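Local coordinates for protein serine proteinase inhibitor A (Sagittaria sagittifolia, PDB 3E8L) that inhibits serine endopeptidases, probably binding one trypsin and one chymotrypsin molecule at the same time through two separate reactive sites, at residues A50-V55 and P116-D121; G68-A73 and R84-F89; T139-L144 and T178-K183. The protein carries 2 engineered substitutions. All coordinates share one frame; numbering follows the deposited sequence.

Contact 1 (A50-V55 and P116-D121); sequences ACKSYV and PITAGD
K52 runs along the seam between strand 52-55 and strand 117-119, and its side chain samples the chemistry of the join atom by atom. Its first torsion sets CG anti to the backbone N (chi1 -171°). CB rests beside the carbonyl oxygen of G120; K52 CG then packs 3.9 Å from T118 CB, and CD keeps to the same threonine, close to CB and OG1. A bend at chi3 (-70°) brings CE near G120 O again and alongside the carboxylate of D121. The ammonium stops short of pairing, K52 NZ lying 4.1 Å from D121 OD2, an oxygen that N127 already engages by a hydrogen bond. Instead NZ donates to a water, 3.1 Å from K52 NZ to the water oxygen, and that water is also hydrogen-bonded to T118 OG1.

The backbones supply the main grip. S53 and A119 form an antiparallel hydrogen-bonded pair, S53 N to A119 O at 3.1 Å and A119 N to S53 O at 3.0 Å. A119 O takes a second bond from a water shared with S53 OG. Further along, V55 N reaches I117 O at 3.1 Å in a fairly straight bond (161°). On the buried side V55 CG2 meets I117 CG2 at 3.8 Å and lies near A119 CB, with W101 touching all three residues. Y54 presents the edge of its ring to P116, Y54 CD1 standing 3.9 Å from P116 CB, while its hydroxyl bonds to E107. At G120 a CB would run into C51 O across the join and, at these backbone angles, into A119 O, so only glycine fits; C51 is tied to C97 by a disulfide. Such a twisted antiparallel pair, joining strands far apart in sequence, belongs to the beta-trefoil of Kunitz-type inhibitors.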
ATOM      1  N   ALA A  50      -6.708  16.618   4.780  1.00 34.23           N
ATOM      2  CA  ALA A  50      -5.324  16.634   4.336  1.00 33.85           C
ATOM      3  C   ALA A  50      -5.215  16.137   2.914  1.00 33.78           C
ATOM      4  O   ALA A  50      -5.877  16.647   2.020  1.00 34.00           O
ATOM      5  CB  ALA A  50      -4.453  15.810   5.262  1.00 34.04           C
ATOM      6  N   CYS A  51      -4.372  15.142   2.711  1.00 33.12           N
ATOM      7  CA  CYS A  51      -4.249  14.527   1.411  1.00 31.73           C
ATOM      8  C   CYS A  51      -5.296  13.394   1.293  1.00 31.73           C
ATOM      9  O   CYS A  51      -5.212  12.608   0.370  1.00 31.67           O
ATOM     10  CB  CYS A  51      -2.794  14.031   1.178  1.00 31.33           C
ATOM     11  SG  CYS A  51      -1.366  15.066   1.827  1.00 30.12           S
ATOM     12  N   LYS A  52      -6.293  13.330   2.195  1.00 30.60           N
ATOM     13  CA  LYS A  52      -7.210  12.181   2.204  1.00 29.59           C
ATOM     14  C   LYS A  52      -8.648  12.446   1.716  1.00 29.17           C
ATOM     15  O   LYS A  52      -9.240  13.487   1.998  1.00 29.19           O
ATOM     16  CB  LYS A  52      -7.224  11.576   3.602  1.00 29.72           C
ATOM     17  CG  LYS A  52      -7.959  10.258   3.741  1.00 29.99           C
ATOM     18  CD  LYS A  52      -7.853   9.732   5.168  1.00 28.26           C
ATOM     19  CE  LYS A  52      -6.447   9.284   5.487  1.00 27.62           C
ATOM     20  NZ  LYS A  52      -6.433   8.568   6.782  1.00 28.74           N
ATOM     21  N   SER A  53      -9.195  11.473   0.995  1.00 28.60           N
ATOM     22  CA  SER A  53     -10.516  11.565   0.377  1.00 28.11           C
ATOM     23  C   SER A  53     -11.334  10.320   0.675  1.00 27.90           C
ATOM     24  O   SER A  53     -10.766   9.267   1.011  1.00 27.92           O
ATOM     25  CB  SER A  53     -10.372  11.676  -1.141  1.00 27.99           C
ATOM     26  OG  SER A  53      -9.996  12.973  -1.549  1.00 27.88           O
ATOM     27  N   TYR A  54     -12.662  10.419   0.549  1.00 27.42           N
ATOM     28  CA  TYR A  54     -13.498   9.214   0.569  1.00 27.02           C
ATOM     29  C   TYR A  54     -13.617   8.710  -0.856  1.00 27.47           C
ATOM     30  O   TYR A  54     -13.840   9.519  -1.769  1.00 27.25           O
ATOM     31  CB  TYR A  54     -14.899   9.496   1.095  1.00 26.23           C
ATOM     32  CG  TYR A  54     -14.972   9.936   2.535  1.00 23.83           C
ATOM     33  CD1 TYR A  54     -14.993   9.009   3.553  1.00 22.26           C
ATOM     34  CD2 TYR A  54     -15.049  11.286   2.869  1.00 21.52           C
ATOM     35  CE1 TYR A  54     -15.083   9.395   4.872  1.00 21.84           C
ATOM     36  CE2 TYR A  54     -15.133  11.695   4.194  1.00 21.87           C
ATOM     37  CZ  TYR A  54     -15.150  10.732   5.201  1.00 21.62           C
ATOM     38  OH  TYR A  54     -15.233  11.097   6.533  1.00 19.52           O
ATOM     39  N   VAL A  55     -13.453   7.394  -1.040  1.00 27.67           N
ATOM     40  CA  VAL A  55     -13.853   6.729  -2.277  1.00 28.22           C
ATOM     41  C   VAL A  55     -15.384   6.626  -2.316  1.00 28.53           C
ATOM     42  O   VAL A  55     -16.011   5.985  -1.462  1.00 28.44           O
ATOM     43  CB  VAL A  55     -13.236   5.322  -2.415  1.00 28.33           C
ATOM     44  CG1 VAL A  55     -13.571   4.732  -3.787  1.00 28.96           C
ATOM     45  CG2 VAL A  55     -11.744   5.366  -2.221  1.00 27.72           C
ATOM     46  N   PRO A 116     -14.642   3.377   6.098  1.00 27.91           N
ATOM     47  CA  PRO A 116     -14.662   3.718   4.672  1.00 27.39           C
ATOM     48  C   PRO A 116     -13.415   3.234   3.960  1.00 27.22           C
ATOM     49  O   PRO A 116     -12.412   2.944   4.609  1.00 27.39           O
ATOM     50  CB  PRO A 116     -14.682   5.251   4.679  1.00 27.08           C
ATOM     51  CG  PRO A 116     -14.145   5.641   5.998  1.00 27.53           C
ATOM     52  CD  PRO A 116     -14.544   4.573   6.953  1.00 27.73           C
ATOM     53  N   ILE A 117     -13.489   3.115   2.638  0.50 26.98           N
ATOM     54  CA  ILE A 117     -12.293   3.013   1.828  0.50 26.68           C
ATOM     55  C   ILE A 117     -11.910   4.464   1.565  0.50 26.99           C
ATOM     56  O   ILE A 117     -12.761   5.272   1.164  0.50 27.10           O
ATOM     57  CB  ILE A 117     -12.545   2.296   0.480  0.50 26.61           C
ATOM     58  CG1 ILE A 117     -13.218   0.940   0.702  0.50 25.63           C
ATOM     59  CG2 ILE A 117     -11.243   2.122  -0.273  0.50 26.19           C
ATOM     60  CD1 ILE A 117     -12.547   0.086   1.759  0.50 21.75           C
ATOM     61  N   THR A 118     -10.654   4.805   1.833  1.00 26.65           N
ATOM     62  CA  THR A 118     -10.174   6.158   1.592  1.00 26.92           C
ATOM     63  C   THR A 118      -9.160   6.107   0.456  1.00 27.06           C
ATOM     64  O   THR A 118      -8.807   5.015  -0.012  1.00 27.99           O
ATOM     65  CB  THR A 118      -9.591   6.828   2.879  1.00 26.46           C
ATOM     66  OG1 THR A 118      -8.446   6.096   3.335  1.00 27.25           O
ATOM     67  CG2 THR A 118     -10.631   6.870   3.976  1.00 25.43           C
ATOM     68  N   ALA A 119      -8.713   7.271  -0.004  1.00 26.29           N
ATOM     69  CA  ALA A 119      -7.679   7.328  -1.006  1.00 26.20           C
ATOM     70  C   ALA A 119      -6.794   8.499  -0.714  1.00 26.43           C
ATOM     71  O   ALA A 119      -7.272   9.627  -0.539  1.00 27.09           O
ATOM     72  CB  ALA A 119      -8.286   7.480  -2.391  1.00 26.73           C
ATOM     73  N   GLY A 120      -5.496   8.246  -0.683  1.00 25.93           N
ATOM     74  CA  GLY A 120      -4.529   9.310  -0.528  1.00 25.44           C
ATOM     75  C   GLY A 120      -4.098   9.477   0.908  1.00 25.38           C
ATOM     76  O   GLY A 120      -4.893   9.290   1.826  1.00 25.80           O
ATOM     77  N   ASP A 121      -2.835   9.826   1.097  1.00 25.18           N
ATOM     78  CA  ASP A 121      -2.290  10.157   2.419  1.00 25.55           C
ATOM     79  C   ASP A 121      -0.921  10.769   2.167  1.00 25.05           C
ATOM     80  O   ASP A 121      -0.416  10.730   1.039  1.00 25.45           O
ATOM     81  CB  ASP A 121      -2.164   8.892   3.288  1.00 25.18           C
ATOM     82  CG  ASP A 121      -2.349   9.161   4.781  1.00 26.14           C
ATOM     83  OD1 ASP A 121      -2.291  10.320   5.233  1.00 24.56           O
ATOM     84  OD2 ASP A 121      -2.541   8.172   5.518  1.00 28.13           O
TER
HETATM   85  O   HOH W   1      -8.015   6.069   5.915  1.00 19.85           O
HETATM   86  O   HOH W   2      -7.239  12.174  -2.310  1.00 33.50           O

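Contact 2 (G68-A73 and R84-F89); sequences GFSASA and RYKFSF. With SO4 (sulfate ion), chain I.
F69 drives the edge of its ring into the face of F87, a T-shaped pair with centroids 4.8 Å apart and planes at 67°. The tip of the wedge is F69 CE1, which stands 3.7 Å above the F87 ring plane, over its centre. The two residues are a non-hydrogen-bonded pair, which puts both side chains on one face; with CG anti to the carbonyl carbon in each, the rings then lean together. W101 and F131 meet the F87 ring as well, and F181 meets that of F69, so the pair is one piece of a larger aromatic cluster. An alanine in place of F87 would take away the face that receives the F69 edge, and is likely to loosen the packing against W101 and F131.

The two segments are successive strands of the beta-trefoil, joined by a long loop and lying side by side in one antiparallel sheet. G68 and S88 form one hydrogen-bonded pair, with G68 N to S88 O short at 2.6 Å and nearly straight (166°). S70 and K86 form the other, K86 N to S70 O being 2.9 Å. S88 N to G68 O and S70 N to K86 O complete the pairs, and all four donors lie in the carbonyl plane. A71 CB sits at the edge of the Y85 ring, 3.6 Å from Y85 CD1, and the Y85 hydroxyl bonds to Q80 N.

The other side of the sheet is polar. S70 OG lies 3.6 Å from K86 CB; from there the lysine, with CG anti to its backbone N (chi1 179°), extends away until K86 NZ hydrogen-bonds O1 of a sulfate ion at 3.2 Å. The sulfate probably comes from the crystallisation liquor; the ammonium also makes a cation-pi contact with F128.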
ATOM      1  N   GLY A  68      -4.782   3.326 -11.384  1.00 28.47           N
ATOM      2  CA  GLY A  68      -3.679   2.440 -11.763  1.00 26.91           C
ATOM      3  C   GLY A  68      -3.591   1.308 -10.759  1.00 26.11           C
ATOM      4  O   GLY A  68      -3.851   1.500  -9.559  1.00 26.11           O
ATOM      5  N   PHE A  69      -3.227   0.128 -11.245  1.00 25.13           N
ATOM      6  CA  PHE A  69      -3.161  -1.069 -10.416  1.00 24.47           C
ATOM      7  C   PHE A  69      -1.736  -1.548 -10.345  1.00 24.49           C
ATOM      8  O   PHE A  69      -1.068  -1.712 -11.365  1.00 24.83           O
ATOM      9  CB  PHE A  69      -4.058  -2.168 -10.981  1.00 24.47           C
ATOM     10  CG  PHE A  69      -5.471  -1.725 -11.218  1.00 24.34           C
ATOM     11  CD1 PHE A  69      -6.281  -1.316 -10.145  1.00 23.47           C
ATOM     12  CD2 PHE A  69      -5.991  -1.686 -12.513  1.00 23.12           C
ATOM     13  CE1 PHE A  69      -7.588  -0.885 -10.363  1.00 23.78           C
ATOM     14  CE2 PHE A  69      -7.300  -1.263 -12.739  1.00 22.95           C
ATOM     15  CZ  PHE A  69      -8.096  -0.861 -11.657  1.00 24.55           C
ATOM     16  N   SER A  70      -1.238  -1.763  -9.141  1.00 24.35           N
ATOM     17  CA  SER A  70       0.150  -2.163  -9.050  1.00 23.96           C
ATOM     18  C   SER A  70       0.397  -3.254  -8.025  1.00 23.95           C
ATOM     19  O   SER A  70      -0.464  -3.546  -7.198  1.00 24.94           O
ATOM     20  CB  SER A  70       1.051  -0.938  -8.886  1.00 23.44           C
ATOM     21  OG  SER A  70       0.901  -0.379  -7.621  1.00 23.74           O
ATOM     22  N   ALA A  71       1.565  -3.877  -8.109  1.00 24.14           N
ATOM     23  CA  ALA A  71       1.874  -5.081  -7.345  1.00 24.37           C
ATOM     24  C   ALA A  71       3.368  -5.124  -7.097  1.00 24.55           C
ATOM     25  O   ALA A  71       4.103  -4.342  -7.689  1.00 24.90           O
ATOM     26  CB  ALA A  71       1.435  -6.313  -8.127  1.00 23.98           C
ATOM     27  N   SER A  72       3.831  -6.036  -6.248  1.00 24.72           N
ATOM     28  CA  SER A  72       5.266  -6.153  -6.008  1.00 25.01           C
ATOM     29  C   SER A  72       6.018  -6.616  -7.242  1.00 25.70           C
ATOM     30  O   SER A  72       5.469  -7.331  -8.092  1.00 25.93           O
ATOM     31  CB  SER A  72       5.550  -7.109  -4.870  1.00 24.94           C
ATOM     32  OG  SER A  72       5.371  -6.440  -3.648  1.00 25.01           O
ATOM     33  N   ALA A  73       7.295  -6.274  -7.317  1.00 25.73           N
ATOM     34  CA  ALA A  73       8.145  -6.753  -8.397  1.00 26.33           C
ATOM     35  C   ALA A  73       7.934  -8.249  -8.674  1.00 26.65           C
ATOM     36  O   ALA A  73       7.478  -9.000  -7.816  1.00 25.74           O
ATOM     37  CB  ALA A  73       9.588  -6.373  -8.134  1.00 26.10           C
ATOM     38  N   ARG A  84      -3.881  -9.614  -5.078  1.00 30.80           N
ATOM     39  CA  ARG A  84      -3.963  -8.354  -4.355  1.00 31.15           C
ATOM     40  C   ARG A  84      -3.131  -7.249  -4.987  1.00 30.59           C
ATOM     41  O   ARG A  84      -1.979  -7.456  -5.372  1.00 30.44           O
ATOM     42  CB  ARG A  84      -3.616  -8.565  -2.874  1.00 30.79           C
ATOM     43  CG  ARG A  84      -4.841  -8.957  -2.088  1.00 32.35           C
ATOM     44  CD  ARG A  84      -5.169 -10.453  -2.169  1.00 32.48           C
ATOM     45  NE  ARG A  84      -4.284 -11.109  -1.237  1.00 34.75           N
ATOM     46  CZ  ARG A  84      -4.659 -11.816  -0.192  1.00 35.24           C
ATOM     47  NH1 ARG A  84      -5.938 -12.054   0.047  1.00 35.13           N
ATOM     48  NH2 ARG A  84      -3.720 -12.304   0.593  1.00 36.46           N
ATOM     49  N   TYR A  85      -3.744  -6.082  -5.092  1.00 30.67           N
ATOM     50  CA  TYR A  85      -3.129  -4.947  -5.749  1.00 30.81           C
ATOM     51  C   TYR A  85      -3.366  -3.643  -5.029  1.00 31.34           C
ATOM     52  O   TYR A  85      -4.387  -3.457  -4.355  1.00 31.24           O
ATOM     53  CB  TYR A  85      -3.641  -4.843  -7.172  1.00 30.39           C
ATOM     54  CG  TYR A  85      -3.425  -6.118  -7.912  1.00 29.56           C
ATOM     55  CD1 TYR A  85      -2.153  -6.472  -8.362  1.00 29.55           C
ATOM     56  CD2 TYR A  85      -4.478  -6.990  -8.138  1.00 29.00           C
ATOM     57  CE1 TYR A  85      -1.946  -7.669  -9.039  1.00 30.90           C
ATOM     58  CE2 TYR A  85      -4.285  -8.184  -8.801  1.00 30.60           C
ATOM     59  CZ  TYR A  85      -3.022  -8.523  -9.248  1.00 31.29           C
ATOM     60  OH  TYR A  85      -2.853  -9.711  -9.911  1.00 31.66           O
ATOM     61  N   LYS A  86      -2.395  -2.747  -5.180  1.00 31.71           N
ATOM     62  CA  LYS A  86      -2.514  -1.358  -4.761  1.00 31.60           C
ATOM     63  C   LYS A  86      -3.344  -0.632  -5.822  1.00 30.87           C
ATOM     64  O   LYS A  86      -3.052  -0.745  -7.019  1.00 31.16           O
ATOM     65  CB  LYS A  86      -1.109  -0.777  -4.665  1.00 31.83           C
ATOM     66  CG  LYS A  86      -0.980   0.691  -4.271  1.00 33.99           C
ATOM     67  CD  LYS A  86       0.478   0.899  -3.805  1.00 38.79           C
ATOM     68  CE  LYS A  86       0.992   2.305  -4.039  1.00 42.03           C
ATOM     69  NZ  LYS A  86       2.481   2.315  -4.133  1.00 43.05           N
ATOM     70  N   PHE A  87      -4.390   0.072  -5.386  1.00 30.14           N
ATOM     71  CA  PHE A  87      -5.237   0.897  -6.269  1.00 28.87           C
ATOM     72  C   PHE A  87      -4.832   2.357  -6.099  1.00 28.00           C
ATOM     73  O   PHE A  87      -4.735   2.833  -4.976  1.00 28.22           O
ATOM     74  CB  PHE A  87      -6.711   0.744  -5.882  1.00 28.65           C
ATOM     75  CG  PHE A  87      -7.360  -0.538  -6.360  1.00 28.17           C
ATOM     76  CD1 PHE A  87      -6.619  -1.715  -6.522  1.00 26.60           C
ATOM     77  CD2 PHE A  87      -8.737  -0.570  -6.617  1.00 25.41           C
ATOM     78  CE1 PHE A  87      -7.243  -2.895  -6.951  1.00 25.83           C
ATOM     79  CE2 PHE A  87      -9.355  -1.737  -7.033  1.00 24.52           C
ATOM     80  CZ  PHE A  87      -8.618  -2.894  -7.207  1.00 24.30           C
ATOM     81  N   SER A  88      -4.608   3.074  -7.198  1.00 26.92           N
ATOM     82  CA  SER A  88      -4.161   4.463  -7.118  1.00 26.01           C
ATOM     83  C   SER A  88      -4.854   5.306  -8.174  1.00 26.12           C
ATOM     84  O   SER A  88      -4.800   5.005  -9.366  1.00 26.07           O
ATOM     85  CB  SER A  88      -2.647   4.553  -7.285  1.00 26.23           C
ATOM     86  OG  SER A  88      -1.959   3.983  -6.173  1.00 25.44           O
ATOM     87  N   PHE A  89      -5.526   6.351  -7.732  1.00 25.51           N
ATOM     88  CA  PHE A  89      -6.139   7.267  -8.647  1.00 26.02           C
ATOM     89  C   PHE A  89      -5.098   8.066  -9.424  1.00 26.75           C
ATOM     90  O   PHE A  89      -4.065   8.458  -8.886  1.00 26.18           O
ATOM     91  CB  PHE A  89      -7.045   8.240  -7.897  1.00 26.14           C
ATOM     92  CG  PHE A  89      -8.370   7.653  -7.479  1.00 25.29           C
ATOM     93  CD1 PHE A  89      -9.220   7.058  -8.417  1.00 25.87           C
ATOM     94  CD2 PHE A  89      -8.779   7.734  -6.158  1.00 22.87           C
ATOM     95  CE1 PHE A  89     -10.466   6.525  -8.023  1.00 26.52           C
ATOM     96  CE2 PHE A  89     -10.011   7.219  -5.752  1.00 24.55           C
ATOM     97  CZ  PHE A  89     -10.861   6.621  -6.678  1.00 25.31           C
TER
HETATM   98  S   SO4 I 183       3.800  -1.453  -4.288  0.50 35.00           S
HETATM   99  O1  SO4 I 183       4.044  -0.358  -3.345  0.50 35.00           O
HETATM  100  O2  SO4 I 183       4.110  -1.022  -5.650  0.50 35.00           O
HETATM  101  O3  SO4 I 183       4.598  -2.623  -3.919  0.50 35.00           O
HETATM  102  O4  SO4 I 183       2.390  -1.825  -4.256  0.50 35.00           O

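Contact 3 (T139-L144 and T178-K183); sequences TGVYKL and TVQFQK. Engineered in segment 178-183: Q180 (natural residue Arg).
The last strand of the beta-trefoil, 179-183, meets the start of strand 142-147 in a single antiparallel bridge before the two diverge, their short axes lying at 100°. Y142 and V179 carry it as a hydrogen-bonded pair: Y142 N to V179 O and V179 N to Y142 O are each 2.8 Å, with both donors in the carbonyl plane.

Where the strands part, a water takes over. It donates to G140 O and accepts from F181 N, with 2.8 Å between G140 O and the water oxygen, and it lies in the plane of the Y142 ring, at its edge. Q180, an engineered residue, crowds the same carbonyl, its CG only 2.9 Å from G140 O.

On the buried side the apolar groups interlock. F181 offers its ring edge to Y142, whose CD2 stands 3.8 Å from F181 CE1, the two side chains crossing at about a right angle. L144 CD2 reaches V179 CG2 at 4.1 Å and comes near the tip of F181. V179 CG2 takes the crowded position between the backbone N and the carbonyl carbon, which turns it toward L144. The Y142 hydroxyl bonds to V12 N. I32 touches V179 and F181, so strand 179-183 is also packed against strand 30-34, with which it pairs, the meeting of first and last strands that closes a beta-trefoil.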
ATOM      1  N   THR A 139     -19.364 -12.630 -16.146  1.00 30.68           N
ATOM      2  CA  THR A 139     -17.984 -12.331 -16.475  1.00 29.97           C
ATOM      3  C   THR A 139     -17.795 -10.822 -16.716  1.00 29.07           C
ATOM      4  O   THR A 139     -18.693 -10.148 -17.206  1.00 28.52           O
ATOM      5  CB  THR A 139     -17.435 -13.223 -17.634  1.00 30.32           C
ATOM      6  OG1 THR A 139     -17.313 -12.449 -18.837  1.00 31.56           O
ATOM      7  CG2 THR A 139     -18.311 -14.503 -17.862  1.00 29.54           C
ATOM      8  N   GLY A 140     -16.638 -10.304 -16.313  1.00 28.72           N
ATOM      9  CA  GLY A 140     -16.347  -8.865 -16.346  1.00 28.03           C
ATOM     10  C   GLY A 140     -17.027  -8.010 -15.285  1.00 27.86           C
ATOM     11  O   GLY A 140     -17.011  -6.786 -15.375  1.00 27.86           O
ATOM     12  N   VAL A 141     -17.629  -8.650 -14.283  1.00 27.67           N
ATOM     13  CA  VAL A 141     -18.322  -7.964 -13.197  1.00 27.38           C
ATOM     14  C   VAL A 141     -17.782  -8.539 -11.892  1.00 27.90           C
ATOM     15  O   VAL A 141     -17.781  -9.766 -11.699  1.00 28.01           O
ATOM     16  CB  VAL A 141     -19.873  -8.154 -13.268  1.00 27.32           C
ATOM     17  CG1 VAL A 141     -20.553  -7.384 -12.168  1.00 27.18           C
ATOM     18  CG2 VAL A 141     -20.431  -7.695 -14.590  1.00 26.08           C
ATOM     19  N   TYR A 142     -17.318  -7.668 -10.995  1.00 27.98           N
ATOM     20  CA  TYR A 142     -16.566  -8.135  -9.839  1.00 28.32           C
ATOM     21  C   TYR A 142     -16.987  -7.529  -8.521  1.00 29.01           C
ATOM     22  O   TYR A 142     -17.580  -6.463  -8.478  1.00 29.28           O
ATOM     23  CB  TYR A 142     -15.062  -7.903 -10.052  1.00 27.69           C
ATOM     24  CG  TYR A 142     -14.556  -8.482 -11.355  1.00 27.29           C
ATOM     25  CD1 TYR A 142     -14.179  -9.826 -11.447  1.00 24.26           C
ATOM     26  CD2 TYR A 142     -14.475  -7.685 -12.505  1.00 25.96           C
ATOM     27  CE1 TYR A 142     -13.724 -10.364 -12.642  1.00 23.96           C
ATOM     28  CE2 TYR A 142     -14.034  -8.211 -13.707  1.00 25.72           C
ATOM     29  CZ  TYR A 142     -13.653  -9.558 -13.776  1.00 25.75           C
ATOM     30  OH  TYR A 142     -13.204 -10.081 -14.979  1.00 23.79           O
ATOM     31  N   LYS A 143     -16.660  -8.238  -7.448  1.00 30.01           N
ATOM     32  CA  LYS A 143     -16.759  -7.717  -6.102  1.00 30.82           C
ATOM     33  C   LYS A 143     -15.348  -7.354  -5.667  1.00 30.76           C
ATOM     34  O   LYS A 143     -14.411  -8.113  -5.940  1.00 30.99           O
ATOM     35  CB  LYS A 143     -17.365  -8.780  -5.167  1.00 31.35           C
ATOM     36  CG  LYS A 143     -18.897  -8.699  -5.067  1.00 33.80           C
ATOM     37  CD  LYS A 143     -19.529  -9.893  -4.360  1.00 37.28           C
ATOM     38  CE  LYS A 143     -20.123 -10.881  -5.341  1.00 39.86           C
ATOM     39  NZ  LYS A 143     -21.437 -11.457  -4.868  1.00 42.45           N
ATOM     40  N   LEU A 144     -15.183  -6.202  -5.016  1.00 30.04           N
ATOM     41  CA  LEU A 144     -13.888  -5.864  -4.446  1.00 29.47           C
ATOM     42  C   LEU A 144     -13.766  -6.386  -3.013  1.00 29.07           C
ATOM     43  O   LEU A 144     -14.756  -6.471  -2.286  1.00 29.07           O
ATOM     44  CB  LEU A 144     -13.635  -4.354  -4.482  1.00 29.32           C
ATOM     45  CG  LEU A 144     -13.771  -3.673  -5.846  1.00 30.82           C
ATOM     46  CD1 LEU A 144     -13.680  -2.138  -5.710  1.00 29.20           C
ATOM     47  CD2 LEU A 144     -12.770  -4.234  -6.881  1.00 30.31           C
ATOM     48  N   THR A 178     -21.027  -4.193  -6.983  1.00 20.00           N
ATOM     49  CA  THR A 178     -20.266  -4.886  -7.990  1.00 20.00           C
ATOM     50  C   THR A 178     -19.757  -3.904  -9.031  1.00 20.00           C
ATOM     51  O   THR A 178     -20.326  -2.881  -9.211  1.00 27.60           O
ATOM     52  CB  THR A 178     -21.032  -6.076  -8.598  1.00 20.00           C
ATOM     53  OG1 THR A 178     -22.063  -5.627  -9.427  1.00 20.00           O
ATOM     54  CG2 THR A 178     -21.657  -6.862  -7.614  1.00 20.00           C
ATOM     55  N   VAL A 179     -18.622  -4.178  -9.647  1.00 26.72           N
ATOM     56  CA  VAL A 179     -18.008  -3.221 -10.549  1.00 26.32           C
ATOM     57  C   VAL A 179     -17.554  -3.814 -11.864  1.00 26.61           C
ATOM     58  O   VAL A 179     -17.440  -5.024 -12.019  1.00 26.78           O
ATOM     59  CB  VAL A 179     -16.800  -2.525  -9.905  1.00 26.18           C
ATOM     60  CG1 VAL A 179     -17.202  -1.829  -8.628  1.00 25.95           C
ATOM     61  CG2 VAL A 179     -15.692  -3.521  -9.650  1.00 25.54           C
ATOM     62  N   GLN A 180     -17.298  -2.926 -12.812  1.00 26.39           N
ATOM     63  CA  GLN A 180     -16.564  -3.248 -14.018  1.00 26.44           C
ATOM     64  C   GLN A 180     -15.365  -2.317 -14.105  1.00 26.26           C
ATOM     65  O   GLN A 180     -15.390  -1.203 -13.597  1.00 25.60           O
ATOM     66  CB  GLN A 180     -17.432  -3.077 -15.267  1.00 26.38           C
ATOM     67  CG  GLN A 180     -18.404  -4.210 -15.530  1.00 27.73           C
ATOM     68  CD  GLN A 180     -18.976  -4.175 -16.935  1.00 28.53           C
ATOM     69  OE1 GLN A 180     -18.688  -5.043 -17.756  1.00 27.90           O
ATOM     70  NE2 GLN A 180     -19.800  -3.178 -17.212  1.00 27.56           N
ATOM     71  N   PHE A 181     -14.315  -2.788 -14.754  1.00 26.22           N
ATOM     72  CA  PHE A 181     -13.165  -1.963 -15.085  1.00 26.36           C
ATOM     73  C   PHE A 181     -13.312  -1.525 -16.529  1.00 27.33           C
ATOM     74  O   PHE A 181     -13.646  -2.327 -17.389  1.00 27.41           O
ATOM     75  CB  PHE A 181     -11.867  -2.721 -14.855  1.00 25.53           C
ATOM     76  CG  PHE A 181     -11.683  -3.176 -13.446  1.00 23.37           C
ATOM     77  CD1 PHE A 181     -12.208  -4.387 -13.018  1.00 20.35           C
ATOM     78  CD2 PHE A 181     -10.972  -2.400 -12.545  1.00 22.75           C
ATOM     79  CE1 PHE A 181     -12.033  -4.817 -11.726  1.00 20.80           C
ATOM     80  CE2 PHE A 181     -10.778  -2.823 -11.238  1.00 21.75           C
ATOM     81  CZ  PHE A 181     -11.317  -4.031 -10.822  1.00 21.29           C
ATOM     82  N   GLN A 182     -13.096  -0.234 -16.769  1.00 28.94           N
ATOM     83  CA  GLN A 182     -13.348   0.407 -18.062  1.00 30.17           C
ATOM     84  C   GLN A 182     -12.070   1.129 -18.439  1.00 30.53           C
ATOM     85  O   GLN A 182     -11.526   1.860 -17.610  1.00 30.87           O
ATOM     86  CB  GLN A 182     -14.447   1.441 -17.883  1.00 30.28           C
ATOM     87  CG  GLN A 182     -15.068   1.987 -19.168  1.00 33.34           C
ATOM     88  CD  GLN A 182     -16.369   1.278 -19.500  1.00 37.55           C
ATOM     89  OE1 GLN A 182     -17.170   0.972 -18.598  1.00 39.08           O
ATOM     90  NE2 GLN A 182     -16.578   0.976 -20.790  1.00 37.52           N
ATOM     91  N   LYS A 183     -11.572   0.951 -19.658  1.00 30.98           N
ATOM     92  CA  LYS A 183     -10.311   1.614 -19.980  1.00 32.01           C
ATOM     93  C   LYS A 183     -10.453   3.136 -20.047  1.00 33.25           C
ATOM     94  O   LYS A 183     -11.548   3.648 -20.283  1.00 32.98           O
ATOM     95  CB  LYS A 183      -9.558   1.030 -21.191  1.00 31.49           C
ATOM     96  CG  LYS A 183     -10.291   0.095 -22.121  1.00 30.58           C
ATOM     97  CD  LYS A 183      -9.261  -0.509 -23.096  1.00 29.80           C
ATOM     98  CE  LYS A 183      -9.849  -1.484 -24.108  1.00 27.14           C
ATOM     99  NZ  LYS A 183     -10.415  -2.716 -23.499  1.00 24.54           N
TER
HETATM  100  O   HOH W   3     -14.548  -5.541 -16.060  0.80 35.00           O

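Overall arrangement
All three contacts are antiparallel joins within one beta-trefoil, but they differ in depth. Contact 1 is partly buried and adds bridging waters and a lysine near a carboxylate to its backbone bonds; contacts 2 and 3 are buried and add aromatic packing to theirs, contact 3 keeping one bridging water. Contact 2, nested within the chain loop closed by contact 1, lies between the others: A119 touches F89 on one side, while F69 meets F181 and F87 meets L144 on the other. Contacts 2 and 3 reach the same sheet, through strands 67-70 and 84-89 in one and 142-147 in the other, while 179-183 also pairs with 30-34. Contacts 1 and 3 do not touch, their centres about 21 Å apart.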